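Side-chain contacts in Two-component response regulator, LuxR family (Aurantimonas sp., PDB 3CZ5), which probably binds DNA to regulate transcription in a two-component signalling pathway, and is represented here by its receiver domain: residues P29-V34 against A118-L123; V56-L61 against V106-D111; H72-Q75 against A79-I82. All coordinates share one frame; numbering follows the deposited sequence.

All three contacts belong to the receiver domain, a parallel sheet flanked by helices. Interaction 2 sits at the functional end, where the predicted phosphorylation site Asp58, Lys108 and a bound phosphate ion meet. Interaction 1 joins an outermost strand of the sheet, 31-37, to helix 114-122, its centre about 15 Å from that of interaction 2; the two are in direct apolar contact through Ala118 CB and Val106 CG2, 3.6 Å apart. Interaction 3 closes the turn between helix 66-76 and strand 82-86. Its centre lies about 17 Å from the centres of both others, and it meets interaction 1 where Arg81 NE comes within 3.6 Å of Ile122 O.

Interaction 1 (P29-V34 against A118-L123); sequences PGYAVV and AIEAIL
Tyr31 reaches from strand 31-37 to helix 114-122 and meets Ile119, Glu120 and Leu123 with its ring and hydroxyl. Start at its CB, which points at the helix. From there CG swings anti to the carbonyl carbon (chi1 -74°), a setting that carries the ring toward the helix. The first ring atom to find a partner is CD2, 3.9 Å from Ile119 CG2. The same methyl lies nearer still to CE2, at 3.3 Å, and approaches the ring obliquely as the two side chains run past each other in opposite directions. At the far end of the ring, CZ comes within 4.3 Å of Leu123 CD1. This is the doubly wound alpha/beta fold of CheY-like receivers, and the tyrosine lies where helices 15-25 and 114-122 pack together on one face of the sheet: it also touches Ile25 of the first helix and Ile8 of the neighbouring strand, while Ile119 packs on Ile25 and Leu83. The last atom, OH, ends against the helix at Glu120, 3.3 Å from its CA and 3.4 Å from its CG. Glu120 crosses the tyrosine at about a right angle, its carboxylate plane turned 68° from the ring. Its OE1 has a firm partner elsewhere, a salt bridge to Arg28 NE. An alanine at Tyr31 removes the whole ring, which would probably open a gap between the edge strand and the helix and strip Ile119 CG2 of its aromatic neighbour. Leu123, one turn on from Ile119 and bonded through its N to Ile119 O, brings in CD1.

Interaction 2 (V56-L61 against V106-D111); sequences VMDLTL and VTKSSD. With PO4 (phosphate ion), chain E.
Lys108 NZ grips two anions at once: it forms a salt bridge with Asp58 OD1 at 2.9 Å and a hydrogen bond to O2 of the phosphate ion at 2.7 Å. The ammonium group meets OD1 from above the carboxylate plane, 50° out of it. Lysine and aspartate cross at about a right angle, and the lysine chain runs nearly straight until it bends at its last torsion (chi4 145°), where NZ turns in beside both acceptors. A second phosphate oxygen, O3, is held by backbone: Leu59 N donates to it at 2.8 Å and Thr60 N at 3.1 Å, while Thr86 OG1 adds a further hydrogen bond to the ion. Asp58 itself stays unmodified, its OD2 no nearer than 3.5 Å to phosphate O4, while Asp12 and Asp13 bring their carboxylates close to OD2. Further out, Lys108 follows the end of strand 104-107 in a type I turn from Thr107 to Ser110, closed by Ser110 N to Thr107 O at 2.9 Å; Thr107 OG1 and Ser110 OG are each hydrogen-bonded to Asp132. The lysine packs against Phe85 and Met87, and Val56 and Val106 also touch Phe85. This is the phosphoacceptor pocket of a receiver domain, at the carboxyl ends of the parallel strands. The ion, probably from the crystallisation liquor, rests beside the predicted phosphorylation site, so its contacts with Lys108, the Thr86 hydroxyl and the amides of Leu59 and Thr60 are consistent with those that would receive the phosphoryl group of an aspartylphosphate.

Interaction 3 (H72-Q75 against A79-I82); sequences HIRQ and AARI
Arg74 clamps the carbonyl oxygen of Ala80 with two nitrogens of its guanidinium group, side-on. NE donates at 3.1 Å to Ala80 O, lying in the carbonyl plane on a lone pair of that oxygen. NH2 donates at 2.9 Å to the same Ala80 O, but from above the carbonyl plane, 42° out of it. The oxygen sits at the guanidinium edge, close to its plane, so both N-H groups can reach it. The side chain gets there by bending twice, at chi2 (-131°) and chi3 (115°), which folds the head back toward the loop. Ala79 N lies over one face of the guanidinium, and that backbone nitrogen is itself tied to Asp77 OD1. On the apolar flank, Ile73 CG2 rests on Ala80 CB at 3.6 Å and looks more distantly toward Ile82 CD1 at 4.3 Å. The same Ile82 methyl lies 4.1 Å from Arg74 CG, the two side chains running past each other in opposite directions, and so the aliphatic base of the arginine shares in the packing. Tyr47 of helix 40-48 touches both Ile73 and Ala80, and Tyr44 adds to Ile73. Beyond this, the backbone of Arg81 is hydrogen-bonded to Val55 and that of Ile82 to Ser103, setting the loop into the sheet between its neighbours. The contact thus closes the second half of a beta-alpha-beta crossover, from strand 54-57 through helix 66-76 to strand 82-86. Because the acceptor is a neutral peptide carbonyl, the grip is that of a charged donor on a dipole and no ion pair; it satisfies Ala80 O twice over, but would probably leave the arginine's positive charge uncancelled by this partner.

Interaction 1 (P29-V34 against A118-L123)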
loop_
_atom_site.group_PDB
_atom_site.type_symbol
_atom_site.label_atom_id
_atom_site.label_comp_id
_atom_site.label_asym_id
_atom_site.label_seq_id
_atom_site.Cartn_x
_atom_site.Cartn_y
_atom_site.Cartn_z
ATOM N N PRO A 29 2.797 -9.184 15.759
ATOM C CA PRO A 29 1.608 -9.855 16.273
ATOM C C PRO A 29 0.563 -8.788 16.430
ATOM O O PRO A 29 0.918 -7.613 16.431
ATOM C CB PRO A 29 2.093 -10.467 17.611
ATOM C CG PRO A 29 3.131 -9.616 18.053
ATOM C CD PRO A 29 3.782 -8.936 16.841
ATOM N N GLY A 30 -0.701 -9.189 16.493
ATOM C CA GLY A 30 -1.814 -8.263 16.258
ATOM C C GLY A 30 -2.235 -8.039 14.785
ATOM O O GLY A 30 -3.393 -7.808 14.494
ATOM N N TYR A 31 -1.316 -8.106 13.843
ATOM C CA TYR A 31 -1.662 -7.868 12.459
ATOM C C TYR A 31 -2.278 -9.084 11.685
ATOM O O TYR A 31 -1.602 -10.059 11.448
ATOM C CB TYR A 31 -0.393 -7.389 11.753
ATOM C CG TYR A 31 -0.027 -5.942 12.107
ATOM C CD1 TYR A 31 -0.543 -5.317 13.270
ATOM C CD2 TYR A 31 0.854 -5.203 11.304
ATOM C CE1 TYR A 31 -0.196 -3.951 13.586
ATOM C CE2 TYR A 31 1.168 -3.885 11.590
ATOM C CZ TYR A 31 0.671 -3.255 12.738
ATOM O OH TYR A 31 1.047 -1.944 12.977
ATOM N N ALA A 32 -3.531 -9.026 11.235
ATOM C CA ALA A 32 -3.993 -10.162 10.456
ATOM C C ALA A 32 -4.336 -9.882 9.000
ATOM O O ALA A 32 -5.096 -9.004 8.652
ATOM C CB ALA A 32 -5.110 -10.901 11.155
ATOM N N VAL A 33 -3.715 -10.619 8.121
ATOM C CA VAL A 33 -4.032 -10.420 6.738
ATOM C C VAL A 33 -5.303 -11.174 6.474
ATOM O O VAL A 33 -5.315 -12.432 6.480
ATOM C CB VAL A 33 -2.975 -10.952 5.754
ATOM C CG1 VAL A 33 -3.414 -10.572 4.390
ATOM C CG2 VAL A 33 -1.622 -10.342 6.025
ATOM N N VAL A 34 -6.345 -10.413 6.163
ATOM C CA VAL A 34 -7.682 -10.914 6.253
ATOM C C VAL A 34 -8.388 -11.216 4.886
ATOM O O VAL A 34 -9.320 -12.019 4.823
ATOM C CB VAL A 34 -8.425 -9.898 7.019
ATOM C CG1 VAL A 34 -9.022 -8.929 6.033
ATOM C CG2 VAL A 34 -9.406 -10.511 7.860
ATOM N N ALA A 118 5.929 1.001 7.798
ATOM C CA ALA A 118 4.926 1.766 7.053
ATOM C C ALA A 118 3.507 1.423 7.527
ATOM O O ALA A 118 2.787 2.261 8.055
ATOM C CB ALA A 118 5.048 1.471 5.604
ATOM N N ILE A 119 3.082 0.193 7.338
ATOM C CA ILE A 119 1.784 -0.187 7.890
ATOM C C ILE A 119 1.537 0.392 9.344
ATOM O O ILE A 119 0.450 0.935 9.640
ATOM C CB ILE A 119 1.700 -1.692 7.959
ATOM C CG1 ILE A 119 1.604 -2.268 6.576
ATOM C CG2 ILE A 119 0.527 -2.173 8.803
ATOM C CD1 ILE A 119 1.772 -3.788 6.589
ATOM N N GLU A 120 2.539 0.222 10.216
ATOM C CA GLU A 120 2.503 0.678 11.588
ATOM C C GLU A 120 2.212 2.172 11.672
ATOM O O GLU A 120 1.302 2.593 12.405
ATOM C CB GLU A 120 3.834 0.430 12.293
ATOM C CG GLU A 120 4.285 -1.010 12.248
ATOM C CD GLU A 120 4.881 -1.509 13.588
ATOM O OE1 GLU A 120 4.249 -2.432 14.199
ATOM O OE2 GLU A 120 5.965 -0.980 14.015
ATOM N N ALA A 121 2.982 2.964 10.934
ATOM C CA ALA A 121 2.835 4.424 10.917
ATOM C C ALA A 121 1.594 4.935 10.292
ATOM O O ALA A 121 1.170 6.035 10.636
ATOM C CB ALA A 121 3.944 5.037 10.171
ATOM N N ILE A 122 1.094 4.232 9.278
ATOM C CA ILE A 122 -0.120 4.665 8.608
ATOM C C ILE A 122 -1.273 4.547 9.622
ATOM O O ILE A 122 -2.128 5.470 9.773
ATOM C CB ILE A 122 -0.406 3.840 7.359
ATOM C CG1 ILE A 122 0.214 4.510 6.157
ATOM C CG2 ILE A 122 -1.843 3.856 7.053
ATOM C CD1 ILE A 122 0.815 3.503 5.151
ATOM N N LEU A 123 -1.268 3.407 10.329
ATOM C CA LEU A 123 -2.274 3.098 11.358
ATOM C C LEU A 123 -2.131 4.030 12.556
ATOM O O LEU A 123 -3.000 4.127 13.438
ATOM C CB LEU A 123 -2.126 1.653 11.783
ATOM C CG LEU A 123 -2.609 0.657 10.742
ATOM C CD1 LEU A 123 -2.536 -0.782 11.170
ATOM C CD2 LEU A 123 -4.079 0.932 10.422
#

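Interaction 2 (V56-L61 against V106-D111)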
loop_
_atom_site.group_PDB
_atom_site.type_symbol
_atom_site.label_atom_id
_atom_site.label_comp_id
_atom_site.label_asym_id
_atom_site.label_seq_id
_atom_site.Cartn_x
_atom_site.Cartn_y
_atom_site.Cartn_z
ATOM N N VAL A 56 -2.887 -2.975 1.527
ATOM C CA VAL A 56 -1.594 -2.912 0.848
ATOM C C VAL A 56 -1.631 -3.418 -0.591
ATOM O O VAL A 56 -1.934 -4.591 -0.834
ATOM C CB VAL A 56 -0.592 -3.838 1.474
ATOM C CG1 VAL A 56 0.698 -3.928 0.564
ATOM C CG2 VAL A 56 -0.283 -3.391 2.894
ATOM N N MET A 57 -1.229 -2.568 -1.541
ATOM C CA MET A 57 -1.469 -2.809 -3.011
ATOM C C MET A 57 -0.233 -2.642 -3.908
ATOM O O MET A 57 0.533 -1.717 -3.669
ATOM C CB MET A 57 -2.513 -1.785 -3.490
ATOM C CG MET A 57 -3.543 -2.456 -4.272
ATOM S SD MET A 57 -4.942 -1.559 -4.790
ATOM C CE MET A 57 -5.102 -2.566 -6.202
ATOM N N ASP A 58 -0.046 -3.471 -4.938
ATOM C CA ASP A 58 0.932 -3.163 -5.930
ATOM C C ASP A 58 0.601 -1.841 -6.660
ATOM O O ASP A 58 -0.534 -1.310 -6.658
ATOM C CB ASP A 58 0.866 -4.176 -7.022
ATOM C CG ASP A 58 1.418 -5.498 -6.627
ATOM O OD1 ASP A 58 1.898 -5.641 -5.453
ATOM O OD2 ASP A 58 1.367 -6.377 -7.546
ATOM N N LEU A 59 1.576 -1.316 -7.368
ATOM C CA LEU A 59 1.272 -0.210 -8.226
ATOM C C LEU A 59 0.817 -0.814 -9.553
ATOM O O LEU A 59 0.042 -0.222 -10.317
ATOM C CB LEU A 59 2.537 0.568 -8.440
ATOM C CG LEU A 59 2.390 1.765 -9.362
ATOM C CD1 LEU A 59 1.670 2.918 -8.652
ATOM C CD2 LEU A 59 3.823 2.168 -9.753
ATOM N N THR A 60 1.293 -2.020 -9.806
ATOM C CA THR A 60 1.125 -2.620 -11.078
ATOM C C THR A 60 0.229 -3.815 -10.916
ATOM O O THR A 60 0.551 -4.735 -10.134
ATOM C CB THR A 60 2.448 -3.039 -11.680
ATOM O OG1 THR A 60 3.316 -1.915 -11.667
ATOM C CG2 THR A 60 2.245 -3.421 -13.114
ATOM N N LEU A 61 -0.880 -3.818 -11.675
ATOM C CA LEU A 61 -1.879 -4.848 -11.518
ATOM C C LEU A 61 -2.416 -5.287 -12.865
ATOM O O LEU A 61 -2.495 -4.486 -13.806
ATOM C CB LEU A 61 -2.999 -4.292 -10.642
ATOM C CG LEU A 61 -2.758 -4.112 -9.141
ATOM C CD1 LEU A 61 -4.010 -3.570 -8.498
ATOM C CD2 LEU A 61 -2.464 -5.508 -8.678
ATOM N N VAL A 106 5.659 2.656 -0.541
ATOM C CA VAL A 106 6.869 1.967 -0.059
ATOM C C VAL A 106 7.489 1.118 -1.164
ATOM O O VAL A 106 6.751 0.607 -1.985
ATOM C CB VAL A 106 6.524 1.105 1.100
ATOM C CG1 VAL A 106 7.476 -0.012 1.189
ATOM C CG2 VAL A 106 6.551 1.961 2.396
ATOM N N THR A 107 8.814 1.001 -1.254
ATOM C CA THR A 107 9.384 0.221 -2.345
ATOM C C THR A 107 9.843 -1.185 -1.924
ATOM O O THR A 107 10.370 -1.405 -0.861
ATOM C CB THR A 107 10.521 0.898 -3.085
ATOM O OG1 THR A 107 11.677 1.022 -2.233
ATOM C CG2 THR A 107 10.053 2.207 -3.567
ATOM N N LYS A 108 9.614 -2.138 -2.808
ATOM C CA LYS A 108 9.822 -3.520 -2.524
ATOM C C LYS A 108 11.291 -3.908 -2.380
ATOM O O LYS A 108 11.579 -4.961 -1.833
ATOM C CB LYS A 108 9.166 -4.357 -3.597
ATOM C CG LYS A 108 7.704 -4.547 -3.331
ATOM C CD LYS A 108 7.006 -5.435 -4.346
ATOM C CE LYS A 108 5.702 -5.833 -3.745
ATOM N NZ LYS A 108 4.733 -5.916 -4.792
ATOM N N SER A 109 12.217 -3.076 -2.839
ATOM C CA SER A 109 13.605 -3.374 -2.575
ATOM C C SER A 109 14.125 -2.507 -1.468
ATOM O O SER A 109 15.339 -2.300 -1.394
ATOM C CB SER A 109 14.455 -3.143 -3.811
ATOM O OG SER A 109 14.013 -1.984 -4.524
ATOM N N SER A 110 13.242 -1.991 -0.618
ATOM C CA SER A 110 13.741 -1.256 0.536
ATOM C C SER A 110 14.051 -2.292 1.575
ATOM O O SER A 110 13.866 -3.473 1.324
ATOM C CB SER A 110 12.722 -0.252 1.068
ATOM O OG SER A 110 12.290 0.684 0.063
ATOM N N ASP A 111 14.537 -1.919 2.745
ATOM C CA ASP A 111 14.800 -2.999 3.665
ATOM C C ASP A 111 13.458 -3.686 3.967
ATOM O O ASP A 111 12.490 -3.029 4.270
ATOM C CB ASP A 111 15.476 -2.524 4.941
ATOM C CG ASP A 111 15.810 -3.702 5.871
ATOM O OD1 ASP A 111 17.028 -3.886 6.150
ATOM O OD2 ASP A 111 14.867 -4.467 6.269
HETATM P P PO4 E . 4.552 -3.964 -8.473
HETATM O O1 PO4 E . 5.701 -3.788 -9.403
HETATM O O2 PO4 E . 4.832 -4.709 -7.186
HETATM O O3 PO4 E . 3.911 -2.640 -8.172
HETATM O O4 PO4 E . 3.691 -4.696 -9.469
#

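Interaction 3 (H72-Q75 against A79-I82)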
loop_
_atom_site.group_PDB
_atom_site.type_symbol
_atom_site.label_atom_id
_atom_site.label_comp_id
_atom_site.label_asym_id
_atom_site.label_seq_id
_atom_site.Cartn_x
_atom_site.Cartn_y
_atom_site.Cartn_z
ATOM N N HIS A 72 -10.741 4.545 -6.722
ATOM C CA HIS A 72 -12.085 3.938 -6.631
ATOM C C HIS A 72 -12.499 3.768 -5.200
ATOM O O HIS A 72 -13.593 4.096 -4.820
ATOM C CB HIS A 72 -12.181 2.596 -7.349
ATOM C CG HIS A 72 -12.707 2.735 -8.727
ATOM N ND1 HIS A 72 -11.887 2.883 -9.836
ATOM C CD2 HIS A 72 -13.971 2.844 -9.179
ATOM C CE1 HIS A 72 -12.620 3.056 -10.917
ATOM N NE2 HIS A 72 -13.892 3.039 -10.548
ATOM N N ILE A 73 -11.592 3.254 -4.399
ATOM C CA ILE A 73 -11.917 2.916 -3.069
ATOM C C ILE A 73 -12.198 4.166 -2.236
ATOM O O ILE A 73 -13.117 4.219 -1.462
ATOM C CB ILE A 73 -10.778 2.177 -2.492
ATOM C CG1 ILE A 73 -10.713 0.764 -3.093
ATOM C CG2 ILE A 73 -10.903 2.218 -1.001
ATOM C CD1 ILE A 73 -9.628 -0.235 -2.454
ATOM N N ARG A 74 -11.400 5.184 -2.422
ATOM C CA ARG A 74 -11.549 6.443 -1.720
ATOM C C ARG A 74 -12.830 7.151 -2.090
ATOM O O ARG A 74 -13.356 7.999 -1.351
ATOM C CB ARG A 74 -10.365 7.296 -2.078
ATOM C CG ARG A 74 -9.095 6.695 -1.486
ATOM C CD ARG A 74 -8.440 7.811 -0.824
ATOM N NE ARG A 74 -8.355 7.673 0.619
ATOM C CZ ARG A 74 -8.219 8.685 1.468
ATOM N NH1 ARG A 74 -8.257 9.947 1.019
ATOM N NH2 ARG A 74 -8.075 8.403 2.757
ATOM N N GLN A 75 -13.340 6.817 -3.260
ATOM C CA GLN A 75 -14.504 7.481 -3.731
ATOM C C GLN A 75 -15.666 6.914 -2.923
ATOM O O GLN A 75 -16.628 7.633 -2.656
ATOM C CB GLN A 75 -14.671 7.222 -5.208
ATOM C CG GLN A 75 -15.626 8.157 -5.870
ATOM C CD GLN A 75 -15.405 8.259 -7.398
ATOM O OE1 GLN A 75 -14.251 8.372 -7.879
ATOM N NE2 GLN A 75 -16.534 8.262 -8.169
ATOM N N ALA A 79 -12.161 7.790 3.954
ATOM C CA ALA A 79 -11.099 7.653 4.924
ATOM C C ALA A 79 -10.209 6.425 4.653
ATOM O O ALA A 79 -9.361 6.132 5.439
ATOM C CB ALA A 79 -11.640 7.615 6.303
ATOM N N ALA A 80 -10.359 5.727 3.540
ATOM C CA ALA A 80 -9.571 4.514 3.311
ATOM C C ALA A 80 -8.086 4.694 3.422
ATOM O O ALA A 80 -7.507 5.563 2.756
ATOM C CB ALA A 80 -9.878 3.946 1.977
ATOM N N ARG A 81 -7.463 3.838 4.227
ATOM C CA ARG A 81 -6.029 3.822 4.326
ATOM C C ARG A 81 -5.362 2.809 3.335
ATOM O O ARG A 81 -5.329 1.580 3.599
ATOM C CB ARG A 81 -5.645 3.533 5.778
ATOM C CG ARG A 81 -5.867 4.688 6.686
ATOM C CD ARG A 81 -6.076 4.227 8.088
ATOM N NE ARG A 81 -5.680 5.261 9.086
ATOM C CZ ARG A 81 -6.013 5.262 10.402
ATOM N NH1 ARG A 81 -6.793 4.281 10.894
ATOM N NH2 ARG A 81 -5.586 6.239 11.207
ATOM N N ILE A 82 -4.799 3.311 2.233
ATOM C CA ILE A 82 -4.078 2.444 1.301
ATOM C C ILE A 82 -2.566 2.654 1.257
ATOM O O ILE A 82 -2.110 3.789 1.125
ATOM C CB ILE A 82 -4.596 2.629 -0.172
ATOM C CG1 ILE A 82 -6.096 2.322 -0.277
ATOM C CG2 ILE A 82 -3.791 1.757 -1.153
ATOM C CD1 ILE A 82 -6.910 3.518 -0.107
#